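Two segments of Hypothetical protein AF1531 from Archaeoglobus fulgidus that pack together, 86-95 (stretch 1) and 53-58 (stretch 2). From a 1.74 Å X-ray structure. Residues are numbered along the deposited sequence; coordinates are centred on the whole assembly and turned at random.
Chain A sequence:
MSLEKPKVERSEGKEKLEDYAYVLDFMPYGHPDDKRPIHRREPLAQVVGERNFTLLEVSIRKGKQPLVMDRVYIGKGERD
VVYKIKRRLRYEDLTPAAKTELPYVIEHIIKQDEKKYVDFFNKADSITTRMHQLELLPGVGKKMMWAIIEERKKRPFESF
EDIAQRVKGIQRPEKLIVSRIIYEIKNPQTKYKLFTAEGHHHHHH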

# COMPACT_ATOMS: atom_id res chain seq x y z
N LYS A 86 4.22 -11.70 -13.70
CA LYS A 86 3.31 -12.78 -14.07
C LYS A 86 1.85 -12.36 -14.20
O LYS A 86 1.20 -12.63 -15.22
CB LYS A 86 3.41 -13.92 -13.04
CG LYS A 86 4.82 -14.42 -12.75
CD LYS A 86 5.47 -15.10 -13.94
CE LYS A 86 4.91 -16.49 -14.18
NZ LYS A 86 5.66 -17.19 -15.27
N ARG A 87 1.32 -11.71 -13.16
CA ARG A 87 -0.08 -11.33 -13.17
C ARG A 87 -0.44 -10.44 -12.00
O ARG A 87 0.22 -10.46 -10.96
CB ARG A 87 -0.95 -12.58 -13.10
CG ARG A 87 -0.63 -13.45 -11.88
CD ARG A 87 -1.35 -14.81 -11.91
NE ARG A 87 -0.75 -15.75 -10.96
CZ ARG A 87 -1.20 -16.98 -10.73
NH1 ARG A 87 -2.27 -17.44 -11.37
NH2 ARG A 87 -0.59 -17.76 -9.84
N ARG A 88 -1.48 -9.64 -12.19
CA ARG A 88 -1.97 -8.77 -11.14
C ARG A 88 -2.79 -9.66 -10.21
O ARG A 88 -3.45 -10.61 -10.66
CB ARG A 88 -2.83 -7.66 -11.73
CG ARG A 88 -3.35 -6.70 -10.69
CD ARG A 88 -3.93 -5.45 -11.32
NE ARG A 88 -4.48 -4.57 -10.30
CZ ARG A 88 -4.91 -3.33 -10.52
NH1 ARG A 88 -4.85 -2.82 -11.74
NH2 ARG A 88 -5.40 -2.62 -9.52
N LEU A 89 -2.77 -9.35 -8.92
CA LEU A 89 -3.46 -10.16 -7.93
C LEU A 89 -4.59 -9.45 -7.20
O LEU A 89 -4.59 -8.24 -7.09
CB LEU A 89 -2.46 -10.63 -6.87
CG LEU A 89 -1.19 -11.35 -7.34
CD1 LEU A 89 -0.24 -11.54 -6.16
CD2 LEU A 89 -1.55 -12.68 -7.97
N ARG A 90 -5.54 -10.24 -6.71
CA ARG A 90 -6.63 -9.71 -5.90
C ARG A 90 -6.11 -9.94 -4.48
O ARG A 90 -5.14 -10.68 -4.28
CB ARG A 90 -7.92 -10.53 -6.06
CG ARG A 90 -8.48 -10.55 -7.46
CD ARG A 90 -9.53 -11.67 -7.59
NE ARG A 90 -8.94 -12.98 -7.35
CZ ARG A 90 -9.59 -14.13 -7.46
NH1 ARG A 90 -10.87 -14.15 -7.82
NH2 ARG A 90 -8.95 -15.28 -7.23
N TYR A 91 -6.73 -9.31 -3.49
CA TYR A 91 -6.28 -9.51 -2.12
C TYR A 91 -6.27 -10.99 -1.73
O TYR A 91 -5.37 -11.45 -1.03
CB TYR A 91 -7.17 -8.74 -1.15
CG TYR A 91 -6.72 -8.89 0.28
CD1 TYR A 91 -5.66 -8.14 0.78
CD2 TYR A 91 -7.34 -9.80 1.13
CE1 TYR A 91 -5.22 -8.30 2.10
CE2 TYR A 91 -6.92 -9.97 2.44
CZ TYR A 91 -5.87 -9.22 2.92
OH TYR A 91 -5.46 -9.37 4.23
N GLU A 92 -7.28 -11.73 -2.18
CA GLU A 92 -7.39 -13.15 -1.83
C GLU A 92 -6.28 -14.03 -2.40
O GLU A 92 -6.02 -15.11 -1.89
CB GLU A 92 -8.74 -13.71 -2.30
CG GLU A 92 -8.93 -13.72 -3.81
CD GLU A 92 -10.35 -14.04 -4.22
OE1 GLU A 92 -10.65 -15.22 -4.49
OE2 GLU A 92 -11.17 -13.10 -4.26
N ASP A 93 -5.63 -13.55 -3.45
CA ASP A 93 -4.55 -14.32 -4.08
C ASP A 93 -3.23 -14.19 -3.33
O ASP A 93 -2.28 -14.91 -3.64
CB ASP A 93 -4.38 -13.88 -5.53
CG ASP A 93 -5.65 -14.03 -6.33
OD1 ASP A 93 -6.15 -15.17 -6.43
OD2 ASP A 93 -6.16 -13.02 -6.86
N LEU A 94 -3.17 -13.28 -2.37
CA LEU A 94 -1.95 -13.11 -1.59
C LEU A 94 -1.77 -14.30 -0.66
O LEU A 94 -2.75 -14.87 -0.16
CB LEU A 94 -2.02 -11.83 -0.74
CG LEU A 94 -1.97 -10.48 -1.46
CD1 LEU A 94 -2.17 -9.38 -0.43
CD2 LEU A 94 -0.63 -10.32 -2.18
N THR A 95 -0.52 -14.69 -0.44
CA THR A 95 -0.23 -15.80 0.47
C THR A 95 -0.54 -15.30 1.88
O THR A 95 -0.71 -14.10 2.09
CB THR A 95 1.26 -16.20 0.43
OG1 THR A 95 2.06 -15.09 0.84
CG2 THR A 95 1.66 -16.65 -0.96
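Stretch 2 (53-58) FTLLEV

Stretch 2 is extended from Leu55 to Val58 and lies beside the strand that includes Lys86 to Arg88. The two run antiparallel. Their N-to-C directions make an angle of 171°, and their axes approach to 4.9 Å. Phe53, with phi/psi of 59/39, and Thr54 precede the strand. In register, Arg87 pairs with Glu57 and Arg88 with Leu56; the CA atoms of Arg88 and Leu56 are 4.5 Å apart. Beyond these pairs, Leu89 lies across from Leu55 at one end and Lys86 from Val58 at the other.

Backbone hydrogen bonds hold this register. Glu57 N donates to Arg87 O at 3.0 Å. Glu57 O accepts from Lys86 N at 2.8 Å and, weakly, from Arg87 N at 3.4 Å. Leu89 N donates to Leu55 O at 2.8 Å. Arg88 and Leu56 form the non-hydrogen-bonded pair between these links. There, Arg88 CA lies 3.4 Å from Leu55 O, and Leu56 CA lies 3.6 Å from Arg87 O, both as CA-H...O contacts.

One water extends the pairing. It accepts from Leu55 N and from Arg88 NE, each at 3.0 Å, and donates to Leu89 O at 2.9 Å.

Charge pairing adds a side-chain link. Arg87 and Glu57 project from the same sheet face, and Arg87 NH2 meets Glu57 OE2 at 3.1 Å in a salt bridge. The carboxylate oxygen sits near the guanidinium plane, so the N-H can point at it.

Apolar contacts centre on Leu55. Leu55 CB is 4.0 Å from Leu89 CB, and Leu55 CD1 is 3.8 Å from Leu94 CD1. Leu89 CD1 also reaches Glu57 CB at 3.9 Å. Arg88 and Leu56 share the other sheet face, where Arg88 CB is 4.1 Å from Leu56 CD2. Thr54 CG2 lies over one face of the Arg88 guanidinium, 3.6 Å from Arg88 NE.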

# COMPACT_ATOMS: atom_id res chain seq x y z
N PHE A 53 -0.25 1.02 -5.22
CA PHE A 53 -0.44 -0.17 -4.40
C PHE A 53 -1.03 -1.36 -5.14
O PHE A 53 -1.83 -2.12 -4.60
CB PHE A 53 -1.29 0.20 -3.18
CG PHE A 53 -0.69 1.32 -2.38
CD1 PHE A 53 0.35 1.08 -1.48
CD2 PHE A 53 -1.11 2.63 -2.59
CE1 PHE A 53 0.97 2.13 -0.81
CE2 PHE A 53 -0.50 3.69 -1.92
CZ PHE A 53 0.54 3.44 -1.03
N THR A 54 -0.58 -1.52 -6.38
CA THR A 54 -1.02 -2.62 -7.22
C THR A 54 -0.38 -3.90 -6.70
O THR A 54 0.81 -3.91 -6.39
CB THR A 54 -0.56 -2.41 -8.67
OG1 THR A 54 -1.01 -1.12 -9.12
CG2 THR A 54 -1.13 -3.49 -9.59
N LEU A 55 -1.16 -4.97 -6.57
CA LEU A 55 -0.62 -6.24 -6.10
C LEU A 55 -0.20 -7.06 -7.31
O LEU A 55 -1.00 -7.28 -8.23
CB LEU A 55 -1.67 -7.03 -5.30
CG LEU A 55 -2.24 -6.35 -4.06
CD1 LEU A 55 -3.23 -7.32 -3.39
CD2 LEU A 55 -1.14 -5.98 -3.09
N LEU A 56 1.04 -7.52 -7.31
CA LEU A 56 1.57 -8.29 -8.43
C LEU A 56 2.33 -9.53 -8.00
O LEU A 56 2.93 -9.57 -6.92
CB LEU A 56 2.52 -7.41 -9.26
CG LEU A 56 2.00 -6.11 -9.88
CD1 LEU A 56 3.15 -5.25 -10.38
CD2 LEU A 56 1.05 -6.44 -11.01
N GLU A 57 2.31 -10.54 -8.86
CA GLU A 57 3.09 -11.74 -8.62
C GLU A 57 4.13 -11.67 -9.74
O GLU A 57 3.78 -11.45 -10.90
CB GLU A 57 2.22 -12.99 -8.76
CG GLU A 57 2.97 -14.27 -8.47
CD GLU A 57 2.05 -15.39 -8.01
OE1 GLU A 57 1.49 -15.29 -6.89
OE2 GLU A 57 1.89 -16.35 -8.76
N VAL A 58 5.39 -11.82 -9.38
CA VAL A 58 6.48 -11.75 -10.35
C VAL A 58 7.46 -12.89 -10.16
O VAL A 58 7.59 -13.43 -9.06
CB VAL A 58 7.28 -10.44 -10.19
CG1 VAL A 58 6.35 -9.25 -10.22
CG2 VAL A 58 8.04 -10.47 -8.86
O HOH W 1 -3.92 -5.46 -7.52